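PDB 6GTQ: N-acetyltransferase from Escherichia coli, which probably transfers an acetyl group from acetyl-coenzyme A to an amine acceptor, as enzymes of the GNAT acetyltransferase family do. Local coordinates for residues F23-E28 with R98-R103; K45-Y50 with Y64-G69; P92-G97 with H132-E137; V121-S126 with S169-F174; L150-L155 with L163-K168. The protein carries 1 engineered substitution. All blocks are in the same frame, centred on the assembly; numbering follows the deposited sequence. Where two conformers were deposited one is given.

Contact 1. Residues F23-E28 with R98-R103; sequences FDCGEE and RLAIDR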
# COMPACT_ATOMS: atom_id res chain seq x y z
N PHE A 23 13.69 14.20 3.50
CA PHE A 23 12.58 13.67 2.70
C PHE A 23 11.56 14.73 2.27
O PHE A 23 11.12 15.54 3.09
CB PHE A 23 11.87 12.49 3.42
CG PHE A 23 10.77 11.81 2.64
CD1 PHE A 23 11.05 10.75 1.79
CD2 PHE A 23 9.44 12.21 2.78
CE1 PHE A 23 10.03 10.12 1.07
CE2 PHE A 23 8.42 11.58 2.06
CZ PHE A 23 8.72 10.54 1.21
N ASP A 24 11.20 14.71 0.96
CA ASP A 24 10.24 15.61 0.33
C ASP A 24 9.50 14.93 -0.82
O ASP A 24 10.09 14.65 -1.85
CB ASP A 24 10.88 16.96 -0.10
CG ASP A 24 9.89 18.07 -0.49
OD1 ASP A 24 8.66 17.84 -0.41
OD2 ASP A 24 10.36 19.16 -0.86
N CYS A 25 8.21 14.65 -0.62
CA CYS A 25 7.35 13.98 -1.59
C CYS A 25 6.40 14.95 -2.34
O CYS A 25 5.74 14.54 -3.29
CB CYS A 25 6.58 12.82 -0.94
SG CYS A 25 5.24 13.33 0.15
N GLY A 26 6.36 16.21 -1.91
CA GLY A 26 5.49 17.23 -2.49
C GLY A 26 4.21 17.48 -1.72
O GLY A 26 3.53 18.48 -1.98
N GLU A 27 3.87 16.58 -0.77
CA GLU A 27 2.69 16.67 0.10
C GLU A 27 3.16 16.86 1.54
O GLU A 27 3.71 15.92 2.12
CB GLU A 27 1.78 15.43 -0.08
CG GLU A 27 0.52 15.41 0.79
CD GLU A 27 -0.42 16.59 0.66
OE1 GLU A 27 -0.86 16.90 -0.47
OE2 GLU A 27 -0.73 17.21 1.71
N GLU A 28 2.95 18.07 2.11
CA GLU A 28 3.35 18.48 3.46
C GLU A 28 2.88 17.55 4.58
O GLU A 28 3.62 17.36 5.55
CB GLU A 28 2.93 19.92 3.76
N ARG A 98 -0.98 5.01 3.69
CA ARG A 98 -0.05 6.06 3.29
C ARG A 98 0.96 5.52 2.33
O ARG A 98 1.49 4.43 2.52
CB ARG A 98 0.68 6.66 4.52
CG ARG A 98 -0.04 7.82 5.15
CD ARG A 98 0.27 7.94 6.61
NE ARG A 98 -0.35 9.12 7.21
CZ ARG A 98 -1.10 9.12 8.31
NH1 ARG A 98 -1.62 10.25 8.76
NH2 ARG A 98 -1.31 7.99 8.97
N LEU A 99 1.26 6.31 1.30
CA LEU A 99 2.26 6.01 0.28
C LEU A 99 2.88 7.33 -0.14
O LEU A 99 2.16 8.26 -0.54
CB LEU A 99 1.64 5.26 -0.93
CG LEU A 99 2.58 4.86 -2.09
CD1 LEU A 99 3.46 3.68 -1.72
CD2 LEU A 99 1.80 4.52 -3.33
N ALA A 100 4.20 7.44 0.02
CA ALA A 100 4.94 8.65 -0.36
C ALA A 100 6.28 8.27 -0.95
O ALA A 100 6.96 7.40 -0.42
CB ALA A 100 5.14 9.55 0.86
N ILE A 101 6.65 8.93 -2.06
CA ILE A 101 7.92 8.75 -2.77
C ILE A 101 8.60 10.11 -2.86
O ILE A 101 7.96 11.08 -3.28
CB ILE A 101 7.74 8.09 -4.18
CG1 ILE A 101 7.08 6.67 -4.11
CG2 ILE A 101 9.04 8.07 -5.00
CD1 ILE A 101 7.92 5.51 -3.46
N ASP A 102 9.89 10.18 -2.49
CA ASP A 102 10.68 11.41 -2.57
C ASP A 102 10.74 11.93 -4.01
O ASP A 102 10.86 11.12 -4.94
CB ASP A 102 12.09 11.17 -2.01
CG ASP A 102 12.88 12.45 -1.80
OD1 ASP A 102 12.66 13.11 -0.77
OD2 ASP A 102 13.71 12.79 -2.68
N ARG A 103 10.67 13.27 -4.18
CA ARG A 103 10.69 13.99 -5.46
C ARG A 103 11.84 13.59 -6.38
O ARG A 103 11.66 13.57 -7.60
CB ARG A 103 10.72 15.51 -5.23
CG ARG A 103 9.39 16.14 -4.84
CD ARG A 103 9.60 17.58 -4.42
NE ARG A 103 8.33 18.26 -4.12
CZ ARG A 103 7.72 19.10 -4.95
NH1 ARG A 103 6.57 19.66 -4.60
NH2 ARG A 103 8.26 19.40 -6.13
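The loop ahead of helix 28-36, carrying an Asx turn at D24-G26, crosses the end of strand 90-101 at A100-R103. D24 is gripped at both backbone polar atoms: its N donates to D102 OD1 at 2.8 Å, and its O takes the N-H of R103, also at 2.8 Å. CG anti to the backbone N (chi1 -168°) brings D102 OD1 to D24 N, its CB passing alongside F23 CE1, while OD2 bonds S104. The turn closes where D24 OD1, met from above its carboxylate plane, accepts from G26 N at 3.2 Å. Glycine suits the positive phi of G26, where a CB would also crowd R103 NH1. Inward, F23 CZ meets A100 CB at 3.7 Å, ring edge to methyl, and C25 SG packs on the same small side chain. Q106, opening the Q-x-x-G-x-G sequence of GNAT enzymes, bonds C25 O and I101 O. The buried D102 carboxylate is thus probably stabilised by neutral donors, whereas the D24 OD1-R103 NE salt bridge, long at 3.7 Å, should contribute less.

Contact 2. Residues K45-Y50 with Y64-G69; sequences KILRAY and YYTLCG. With ACT (acetate ion), chain H.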
# COMPACT_ATOMS: atom_id res chain seq x y z
N LYS A 45 2.91 -0.15 17.71
CA LYS A 45 2.04 -1.11 17.04
C LYS A 45 0.76 -0.62 16.43
O LYS A 45 -0.12 -1.39 16.22
CB LYS A 45 1.68 -2.25 17.97
CG LYS A 45 2.83 -3.10 18.41
CD LYS A 45 3.76 -3.41 17.29
CE LYS A 45 4.54 -4.67 17.57
NZ LYS A 45 5.78 -4.46 18.33
N ILE A 46 0.66 0.66 16.14
CA ILE A 46 -0.56 1.25 15.53
C ILE A 46 -0.63 0.87 14.05
O ILE A 46 -1.72 0.63 13.52
CB ILE A 46 -0.64 2.79 15.81
CG1 ILE A 46 -1.19 3.08 17.22
CG2 ILE A 46 -1.49 3.54 14.77
CD1 ILE A 46 -0.29 2.81 18.39
N LEU A 47 0.53 0.77 13.40
CA LEU A 47 0.67 0.38 12.00
C LEU A 47 2.00 -0.35 11.79
O LEU A 47 2.81 -0.44 12.72
CB LEU A 47 0.57 1.60 11.05
CG LEU A 47 1.35 2.89 11.41
CD1 LEU A 47 2.80 2.85 10.93
CD2 LEU A 47 0.66 4.11 10.83
N ARG A 48 2.20 -0.87 10.57
CA ARG A 48 3.44 -1.50 10.12
C ARG A 48 3.96 -0.62 9.00
O ARG A 48 3.26 -0.42 8.00
CB ARG A 48 3.21 -2.94 9.63
CG ARG A 48 2.53 -3.84 10.65
CD ARG A 48 3.46 -4.42 11.68
NE ARG A 48 3.85 -3.44 12.68
CZ ARG A 48 4.96 -3.49 13.40
NH1 ARG A 48 5.81 -4.50 13.25
NH2 ARG A 48 5.22 -2.54 14.28
N ALA A 49 5.13 -0.00 9.23
CA ALA A 49 5.76 0.93 8.31
C ALA A 49 6.91 0.28 7.54
O ALA A 49 7.78 -0.36 8.13
CB ALA A 49 6.26 2.14 9.07
N TYR A 50 6.88 0.46 6.21
CA TYR A 50 7.87 -0.07 5.28
C TYR A 50 8.58 1.09 4.60
O TYR A 50 7.94 2.06 4.17
CB TYR A 50 7.20 -1.00 4.27
CG TYR A 50 6.74 -2.31 4.88
CD1 TYR A 50 5.56 -2.38 5.63
CD2 TYR A 50 7.45 -3.48 4.67
CE1 TYR A 50 5.13 -3.57 6.20
CE2 TYR A 50 7.03 -4.69 5.22
CZ TYR A 50 5.88 -4.73 6.00
OH TYR A 50 5.46 -5.91 6.55
N TYR A 64 8.15 5.68 1.44
CA TYR A 64 7.55 4.83 2.47
C TYR A 64 6.11 4.44 2.19
O TYR A 64 5.42 5.06 1.37
CB TYR A 64 7.65 5.50 3.85
CG TYR A 64 6.65 6.61 4.15
CD1 TYR A 64 5.42 6.33 4.73
CD2 TYR A 64 6.99 7.95 3.95
CE1 TYR A 64 4.52 7.34 5.06
CE2 TYR A 64 6.12 8.98 4.31
CZ TYR A 64 4.88 8.67 4.85
OH TYR A 64 4.00 9.66 5.20
N TYR A 65 5.64 3.43 2.92
CA TYR A 65 4.25 3.00 2.92
C TYR A 65 3.89 2.44 4.30
O TYR A 65 4.78 2.03 5.03
CB TYR A 65 3.88 2.07 1.73
CG TYR A 65 4.27 0.61 1.85
CD1 TYR A 65 3.50 -0.27 2.62
CD2 TYR A 65 5.31 0.07 1.09
CE1 TYR A 65 3.82 -1.62 2.70
CE2 TYR A 65 5.62 -1.28 1.15
CZ TYR A 65 4.88 -2.13 1.96
OH TYR A 65 5.19 -3.46 2.06
N THR A 66 2.61 2.54 4.68
CA THR A 66 2.10 2.02 5.96
C THR A 66 0.97 1.03 5.72
O THR A 66 0.14 1.24 4.84
CB THR A 66 1.71 3.14 6.96
OG1 THR A 66 0.56 3.85 6.48
CG2 THR A 66 2.85 4.10 7.27
N LEU A 67 0.95 -0.06 6.51
CA LEU A 67 -0.07 -1.11 6.49
C LEU A 67 -0.66 -1.32 7.86
O LEU A 67 0.03 -1.20 8.88
CB LEU A 67 0.53 -2.46 6.08
CG LEU A 67 0.96 -2.71 4.65
CD1 LEU A 67 1.59 -4.07 4.54
CD2 LEU A 67 -0.21 -2.60 3.67
N CYS A 68 -1.95 -1.69 7.87
CA CYS A 68 -2.68 -2.06 9.08
C CYS A 68 -3.83 -2.99 8.73
O CYS A 68 -4.48 -2.82 7.70
CB CYS A 68 -3.15 -0.86 9.89
SG CYS A 68 -3.76 -1.29 11.54
N GLY A 69 -4.06 -3.97 9.59
CA GLY A 69 -5.15 -4.93 9.43
C GLY A 69 -6.48 -4.22 9.58
O GLY A 69 -6.62 -3.29 10.38
C ACT H . -2.47 2.55 8.10
O ACT H . -1.44 2.32 7.52
OXT ACT H . -2.56 3.07 9.21
CH3 ACT H . -3.75 2.15 7.37
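R48 O receives one true hydrogen bond from the facing strand, L67 N donating at 2.8 Å, joined by a weaker CA-H...O contact from T66 CA at 3.4 Å. R48 N returns a bond to L67 O, making R48-L67 a hydrogen-bonded pair of the antiparallel hairpin of strands 48-53 and 61-74. Y50 and Y65 form the next such pair, with Y50 N reaching Y65 O almost straight (177°); between them A49 and T66 face each other as a non-hydrogen-bonded pair. The two tyrosines lie toward helix 110-129. Y65, its CG held between backbone N and carbonyl carbon (chi1 80°), leans across so that Y50 CB sits over its ring, 3.5 Å from the centroid. The ring planes are almost parallel (6°) but displaced, with Y65 OH over one face of Y50, 3.4 Å from Y50 CG. On the face carrying T66 and A49, T66 CG2 meets L47 CD1 at 3.9 Å, where F33 of helix 28-36 also packs on both, and T66 OG1 donates to an acetate, probably from the crystallisation liquor. Tyrosine suits Y65 because its ring packs against Y50 while its buried hydroxyl bonds H117 ND1.

Contact 3. Residues P92-G97 with H132-E137; sequences PSVTLG and HGLFVE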
# COMPACT_ATOMS: atom_id res chain seq x y z
N PRO A 92 -12.20 -9.73 6.21
CA PRO A 92 -10.86 -9.53 6.80
C PRO A 92 -9.91 -9.04 5.70
O PRO A 92 -9.82 -9.67 4.63
CB PRO A 92 -10.48 -10.91 7.33
CG PRO A 92 -11.32 -11.87 6.56
CD PRO A 92 -12.59 -11.15 6.23
N SER A 93 -9.30 -7.87 5.92
CA SER A 93 -8.43 -7.22 4.93
C SER A 93 -7.23 -6.47 5.56
O SER A 93 -7.01 -6.54 6.76
CB SER A 93 -9.24 -6.28 4.05
OG SER A 93 -9.90 -5.30 4.84
N VAL A 94 -6.45 -5.81 4.71
CA VAL A 94 -5.32 -4.97 5.11
C VAL A 94 -5.49 -3.64 4.39
O VAL A 94 -5.82 -3.61 3.21
CB VAL A 94 -3.95 -5.62 4.80
CG1 VAL A 94 -2.80 -4.67 5.17
CG2 VAL A 94 -3.79 -6.97 5.51
N THR A 95 -5.27 -2.54 5.11
CA THR A 95 -5.33 -1.21 4.52
C THR A 95 -3.93 -0.63 4.33
O THR A 95 -3.13 -0.64 5.27
CB THR A 95 -6.24 -0.28 5.34
OG1 THR A 95 -7.54 -0.86 5.42
CG2 THR A 95 -6.35 1.11 4.75
N LEU A 96 -3.65 -0.11 3.13
CA LEU A 96 -2.43 0.63 2.82
C LEU A 96 -2.92 2.09 2.95
O LEU A 96 -3.64 2.58 2.08
CB LEU A 96 -1.96 0.35 1.39
CG LEU A 96 -0.46 0.52 1.06
CD1 LEU A 96 -0.17 0.05 -0.35
CD2 LEU A 96 -0.03 1.95 1.15
N GLY A 97 -2.62 2.71 4.09
CA GLY A 97 -3.10 4.05 4.42
C GLY A 97 -2.26 5.24 3.99
O GLY A 97 -2.76 6.36 3.95
N HIS A 132 -8.76 -11.54 2.60
CA HIS A 132 -9.36 -11.51 1.27
C HIS A 132 -9.06 -10.35 0.33
O HIS A 132 -9.45 -10.38 -0.83
CB HIS A 132 -10.86 -11.74 1.38
CG HIS A 132 -11.21 -12.96 2.15
ND1 HIS A 132 -12.05 -12.94 3.24
CD2 HIS A 132 -10.80 -14.25 2.02
CE1 HIS A 132 -12.16 -14.16 3.74
NE2 HIS A 132 -11.41 -14.97 3.01
N GLY A 133 -8.36 -9.34 0.81
CA GLY A 133 -8.03 -8.21 -0.04
C GLY A 133 -7.24 -7.10 0.59
O GLY A 133 -6.94 -7.12 1.79
N LEU A 134 -6.90 -6.12 -0.26
CA LEU A 134 -6.15 -4.92 0.07
C LEU A 134 -6.97 -3.69 -0.31
O LEU A 134 -7.42 -3.57 -1.47
CB LEU A 134 -4.76 -4.90 -0.65
CG LEU A 134 -3.91 -3.63 -0.50
CD1 LEU A 134 -3.41 -3.43 0.94
CD2 LEU A 134 -2.74 -3.63 -1.46
N PHE A 135 -7.15 -2.79 0.68
CA PHE A 135 -7.82 -1.50 0.52
C PHE A 135 -6.76 -0.43 0.54
O PHE A 135 -5.73 -0.59 1.18
CB PHE A 135 -8.84 -1.25 1.64
CG PHE A 135 -10.10 -2.07 1.50
CD1 PHE A 135 -10.19 -3.33 2.07
CD2 PHE A 135 -11.19 -1.59 0.78
CE1 PHE A 135 -11.36 -4.09 1.94
CE2 PHE A 135 -12.35 -2.35 0.64
CZ PHE A 135 -12.43 -3.60 1.22
N VAL A 136 -6.99 0.65 -0.19
CA VAL A 136 -6.03 1.74 -0.27
C VAL A 136 -6.73 3.09 -0.12
O VAL A 136 -7.90 3.22 -0.47
CB VAL A 136 -5.15 1.60 -1.54
CG1 VAL A 136 -5.80 2.20 -2.78
CG2 VAL A 136 -3.77 2.19 -1.32
N GLU A 137 -6.03 4.06 0.48
CA GLU A 137 -6.55 5.41 0.71
C GLU A 137 -6.00 6.41 -0.32
O GLU A 137 -4.78 6.60 -0.40
CB GLU A 137 -6.24 5.88 2.16
CG GLU A 137 -6.96 5.10 3.25
CD GLU A 137 -8.48 5.15 3.24
OE1 GLU A 137 -9.05 6.26 3.11
OE2 GLU A 137 -9.11 4.07 3.36
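F135 starts with CB 4.0 Å from T95 OG1 of the neighbouring parallel strand. Its CG lies anti to the carbonyl carbon (chi1 -74°), and this turns the CD1-CE1 edge toward S93: CD1 lies 3.4 Å from S93 OG, near the ring plane, and CE1 comes 3.7 Å from S93 CB. At the tip, CZ reaches the ring of F164. Serine, short enough to let the ring edge come close, suits this position, and S93 OG and T95 OG1 both bond S70. The backbones zip together in parallel register: F135 N donates to V94 O (3.0 Å), and L96 N to F135 O (2.9 Å, 172°). On the reverse face L96 CB packs on V136 CG2 at 3.7 Å, while L134 CD1 rests against V94 O at 3.3 Å. These strands, 90-101 and 133-137, belong to a beta-alpha-beta unit whose helix 110-129 covers V94, L96 and L134. Strand 61-74 flanks 90-101 and strand 162-166 flanks 133-137, whereas S93 and F135 pack against the chain of another protein, to whose backbone T95 OG1 also bonds.

Contact 4. Residues V121-S126 with S169-F174; sequences VVWSAS and SIELLF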
# COMPACT_ATOMS: atom_id res chain seq x y z
N VAL A 121 3.40 -8.69 0.74
CA VAL A 121 3.34 -8.79 2.21
C VAL A 121 1.94 -9.28 2.59
O VAL A 121 1.82 -10.23 3.35
CB VAL A 121 3.74 -7.45 2.90
CG1 VAL A 121 3.32 -7.41 4.37
CG2 VAL A 121 5.23 -7.16 2.75
N VAL A 122 0.90 -8.63 2.02
CA VAL A 122 -0.53 -8.94 2.20
C VAL A 122 -0.83 -10.38 1.69
O VAL A 122 -1.61 -11.10 2.31
CB VAL A 122 -1.41 -7.85 1.51
CG1 VAL A 122 -2.88 -8.25 1.43
CG2 VAL A 122 -1.27 -6.49 2.20
N TRP A 123 -0.19 -10.79 0.58
CA TRP A 123 -0.36 -12.12 0.00
C TRP A 123 0.17 -13.21 0.93
O TRP A 123 -0.55 -14.18 1.19
CB TRP A 123 0.28 -12.23 -1.40
CG TRP A 123 0.06 -13.54 -2.09
CD1 TRP A 123 -1.10 -14.26 -2.16
CD2 TRP A 123 1.03 -14.28 -2.84
NE1 TRP A 123 -0.90 -15.42 -2.87
CE2 TRP A 123 0.40 -15.45 -3.31
CE3 TRP A 123 2.39 -14.07 -3.15
CZ2 TRP A 123 1.06 -16.40 -4.10
CZ3 TRP A 123 3.05 -15.03 -3.91
CH2 TRP A 123 2.39 -16.17 -4.38
N SER A 124 1.40 -13.03 1.44
CA SER A 124 2.07 -13.91 2.41
C SER A 124 1.23 -14.06 3.67
O SER A 124 1.12 -15.16 4.20
CB SER A 124 3.44 -13.35 2.79
OG SER A 124 4.41 -13.53 1.78
N ALA A 125 0.64 -12.94 4.14
CA ALA A 125 -0.21 -12.92 5.33
C ALA A 125 -1.55 -13.62 5.11
O ALA A 125 -2.06 -14.24 6.04
CB ALA A 125 -0.40 -11.49 5.83
N SER A 126 -2.10 -13.57 3.88
CA SER A 126 -3.33 -14.29 3.48
C SER A 126 -3.06 -15.77 3.48
O SER A 126 -3.91 -16.52 3.91
CB SER A 126 -3.76 -13.90 2.08
OG SER A 126 -4.15 -12.54 2.07
N SER A 169 -6.19 -11.69 -7.18
CA SER A 169 -5.50 -10.89 -8.21
C SER A 169 -4.03 -10.74 -7.85
O SER A 169 -3.19 -10.70 -8.75
CB SER A 169 -6.15 -9.52 -8.34
OG SER A 169 -7.48 -9.63 -8.80
N ILE A 170 -3.71 -10.66 -6.56
CA ILE A 170 -2.32 -10.56 -6.07
C ILE A 170 -1.60 -11.89 -6.35
O ILE A 170 -0.47 -11.88 -6.85
CB ILE A 170 -2.26 -10.14 -4.58
CG1 ILE A 170 -2.91 -8.75 -4.36
CG2 ILE A 170 -0.80 -10.15 -4.09
CD1 ILE A 170 -3.13 -8.32 -2.85
N GLU A 171 -2.27 -13.01 -6.07
CA GLU A 171 -1.77 -14.36 -6.33
C GLU A 171 -1.45 -14.50 -7.83
O GLU A 171 -0.35 -14.95 -8.16
CB GLU A 171 -2.81 -15.40 -5.87
CG GLU A 171 -2.41 -16.85 -6.10
CD GLU A 171 -3.40 -17.86 -5.55
OE1 GLU A 171 -4.58 -17.82 -5.96
OE2 GLU A 171 -2.98 -18.69 -4.71
N LEU A 172 -2.35 -14.02 -8.73
CA LEU A 172 -2.17 -14.00 -10.18
C LEU A 172 -0.91 -13.24 -10.60
O LEU A 172 -0.22 -13.67 -11.53
CB LEU A 172 -3.40 -13.37 -10.89
CG LEU A 172 -4.68 -14.21 -11.02
CD1 LEU A 172 -5.84 -13.36 -11.53
CD2 LEU A 172 -4.47 -15.42 -11.91
N LEU A 173 -0.62 -12.11 -9.93
CA LEU A 173 0.54 -11.26 -10.17
C LEU A 173 1.88 -11.97 -9.89
O LEU A 173 2.83 -11.78 -10.65
CB LEU A 173 0.42 -9.96 -9.33
CG LEU A 173 1.53 -8.89 -9.47
CD1 LEU A 173 1.52 -8.22 -10.85
CD2 LEU A 173 1.40 -7.85 -8.39
N PHE A 174 1.96 -12.80 -8.83
CA PHE A 174 3.21 -13.49 -8.50
C PHE A 174 3.24 -14.99 -8.89
O PHE A 174 4.21 -15.67 -8.54
CB PHE A 174 3.57 -13.30 -7.01
CG PHE A 174 3.61 -11.86 -6.56
CD1 PHE A 174 4.65 -11.02 -6.94
CD2 PHE A 174 2.62 -11.35 -5.73
CE1 PHE A 174 4.67 -9.68 -6.54
CE2 PHE A 174 2.65 -10.01 -5.31
CZ PHE A 174 3.67 -9.19 -5.73
O HOH W 1 -3.40 -17.45 -2.33
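W123 of helix 110-129 is received by three residues of helix 167-175. E171 CA lies over one face of the indole, 4.0 Å from the centroid of the five-membered ring. I170 CG2 touches W123 CB at 3.6 Å, and F174 CB comes equally near to W123 CZ3. The indole and F174 ring planes differ by 20°, but with centroids 5.7 Å distant they are offset so far that little of either ring faces the other. Having CG anti to the backbone N (chi1 -176°) carries the indole out between segments whose axes approach to 9.9 Å and cross at -110°. The broad indole suits a position that must meet three residues at once. It also touches T167 and T175, while I170 rests on M119 and reaches V122 CG1 with its CD1 at 4.3 Å. S169, L172, L173 and F174 meet the chain of another protein. At the outer rim a water accepts from W123 NE1 (3.3 Å) and donates weakly to E171 OE2. With no direct hydrogen bond between the segments, the contact is mainly apolar, and a weak water bridge lets the indole N-H and the carboxylate share a partner.

Contact 5. Residues L150-L155 with L163-K168; sequences LGFIPL and LFFPTK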
# COMPACT_ATOMS: atom_id res chain seq x y z
N LEU A 150 -3.16 0.78 -11.54
CA LEU A 150 -2.58 -0.43 -10.97
C LEU A 150 -3.63 -1.54 -10.87
O LEU A 150 -3.27 -2.67 -10.54
CB LEU A 150 -1.95 -0.15 -9.61
CG LEU A 150 -0.68 0.71 -9.59
CD1 LEU A 150 -0.12 0.76 -8.19
CD2 LEU A 150 0.38 0.17 -10.56
N GLY A 151 -4.89 -1.23 -11.18
CA GLY A 151 -6.00 -2.19 -11.20
C GLY A 151 -6.92 -2.20 -9.99
O GLY A 151 -7.76 -3.10 -9.87
N PHE A 152 -6.78 -1.21 -9.09
CA PHE A 152 -7.65 -1.12 -7.91
C PHE A 152 -9.06 -0.70 -8.33
O PHE A 152 -9.21 0.13 -9.23
CB PHE A 152 -7.07 -0.16 -6.87
CG PHE A 152 -5.91 -0.67 -6.05
CD1 PHE A 152 -4.62 -0.71 -6.58
CD2 PHE A 152 -6.08 -1.01 -4.72
CE1 PHE A 152 -3.55 -1.13 -5.81
CE2 PHE A 152 -5.00 -1.45 -3.95
CZ PHE A 152 -3.74 -1.50 -4.49
N ILE A 153 -10.09 -1.32 -7.74
CA ILE A 153 -11.48 -1.03 -8.05
C ILE A 153 -11.91 0.17 -7.23
O ILE A 153 -11.83 0.11 -6.01
CB ILE A 153 -12.41 -2.28 -7.88
CG1 ILE A 153 -12.15 -3.33 -8.98
CG2 ILE A 153 -13.90 -1.90 -7.87
CD1 ILE A 153 -11.27 -4.47 -8.55
N PRO A 154 -12.34 1.28 -7.87
CA PRO A 154 -12.76 2.45 -7.07
C PRO A 154 -14.11 2.27 -6.39
O PRO A 154 -15.09 1.83 -7.02
CB PRO A 154 -12.77 3.60 -8.09
CG PRO A 154 -13.01 2.94 -9.40
CD PRO A 154 -12.48 1.54 -9.32
N LEU A 155 -14.16 2.58 -5.09
CA LEU A 155 -15.39 2.52 -4.29
C LEU A 155 -16.11 3.86 -4.38
O LEU A 155 -15.49 4.86 -4.75
CB LEU A 155 -15.12 2.07 -2.84
CG LEU A 155 -14.49 0.68 -2.69
CD1 LEU A 155 -14.38 0.29 -1.24
CD2 LEU A 155 -15.26 -0.37 -3.49
N LEU A 163 -10.10 2.31 -2.58
CA LEU A 163 -9.99 1.46 -3.77
C LEU A 163 -9.65 0.06 -3.29
O LEU A 163 -8.89 -0.10 -2.32
CB LEU A 163 -8.91 1.97 -4.74
CG LEU A 163 -9.19 3.29 -5.42
CD1 LEU A 163 -8.27 4.37 -4.87
CD2 LEU A 163 -9.02 3.16 -6.92
N PHE A 164 -10.21 -0.96 -3.95
CA PHE A 164 -10.02 -2.35 -3.55
C PHE A 164 -9.31 -3.24 -4.56
O PHE A 164 -9.60 -3.18 -5.76
CB PHE A 164 -11.38 -2.97 -3.15
CG PHE A 164 -11.32 -4.43 -2.75
CD1 PHE A 164 -10.73 -4.81 -1.55
CD2 PHE A 164 -11.84 -5.42 -3.58
CE1 PHE A 164 -10.69 -6.15 -1.17
CE2 PHE A 164 -11.77 -6.76 -3.21
CZ PHE A 164 -11.20 -7.12 -2.01
N PHE A 165 -8.41 -4.12 -4.06
CA PHE A 165 -7.70 -5.13 -4.84
C PHE A 165 -7.79 -6.50 -4.13
O PHE A 165 -7.33 -6.63 -2.99
CB PHE A 165 -6.25 -4.72 -5.10
CG PHE A 165 -5.66 -5.31 -6.36
CD1 PHE A 165 -6.06 -4.86 -7.61
CD2 PHE A 165 -4.69 -6.30 -6.29
CE1 PHE A 165 -5.50 -5.40 -8.77
CE2 PHE A 165 -4.11 -6.81 -7.45
CZ PHE A 165 -4.52 -6.36 -8.68
N PRO A 166 -8.42 -7.52 -4.75
CA PRO A 166 -8.54 -8.83 -4.08
C PRO A 166 -7.24 -9.63 -3.99
O PRO A 166 -6.34 -9.42 -4.80
CB PRO A 166 -9.63 -9.56 -4.88
CG PRO A 166 -10.10 -8.60 -5.93
CD PRO A 166 -9.05 -7.55 -6.08
N THR A 167 -7.15 -10.56 -3.02
CA THR A 167 -5.97 -11.41 -2.83
C THR A 167 -5.73 -12.33 -4.04
O THR A 167 -4.58 -12.55 -4.41
CB THR A 167 -6.03 -12.17 -1.50
OG1 THR A 167 -6.20 -11.22 -0.46
CG2 THR A 167 -4.76 -12.98 -1.23
N LYS A 168 -6.82 -12.81 -4.68
CA LYS A 168 -6.75 -13.68 -5.85
C LYS A 168 -6.04 -13.02 -7.03
O LYS A 168 -5.30 -13.69 -7.75
CB LYS A 168 -8.14 -14.22 -6.22
CG LYS A 168 -8.29 -15.71 -5.90
CD LYS A 168 -9.74 -16.12 -5.64
CE LYS A 168 -9.83 -17.58 -5.26
NZ LYS A 168 -11.16 -17.93 -4.69
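I153 and F164 pair in an antiparallel beta hairpin, strands 153-154 and 162-166, with 153-154 the outermost strand of the GNAT sheet within this chain. Two backbone bonds hold it: I153 N to F164 O at 2.8 Å, almost straight (177°), and F164 N back to I153 O at the same length. P154 opposite L163 is the adjoining non-hydrogen-bonded pair, where a proline, lacking an N-H, costs no bond to L163; its own O accepts from a basic side chain of another protein's chain. L163 CA adds a CA-H...O contact to I153 O at 3.2 Å.

Apolar packing builds the face that looks toward helices 110-129 and 141-149. F152 CB presses on L163 CB (3.5 Å), and L163 CD2 reaches over to P154 CB. F165 CB sits over one face of the F152 ring, 3.9 Å from its centroid, while the two rings meet obliquely, planes at 38°. F152 and F165 both rest on M119, bulky aromatics filling the layer between sheet and helix; I153 and F164 point to the reverse face and, like F165, touch the other protein.

At the helix end, G151 closes helix 141-149 in a Schellman motif, its phi of 101° readily adopted by glycine, and a CB there would crowd F165 CE1. Its carbonyl instead meets the F165 ring edge-on in plane, G151 O lying 3.3 Å from F165 CD1.

How the contacts relate
Contacts 2, 3 and 5 are buried pairings within one mixed sheet, while contacts 1 and 4 are partly buried and lie on opposite sides of the chain's centre. Strand 90-101 serves contact 1 and contact 3, and its other edge bonds to strand 61-74 of contact 2; T66, bonded to both G97 and R98, is consistent with the bulge familiar in this GNAT strand. Contact 5 continues the sheet from contact 3 through L134 and F165, and its 163-168 segment runs into helix 167-175 of contact 4. Backbone ladders dominate the sheet, a carboxylate and turn contact 1, and apolar side chains contact 4; V121 and V122 of its helix 110-129 pack on contacts 2 and 3.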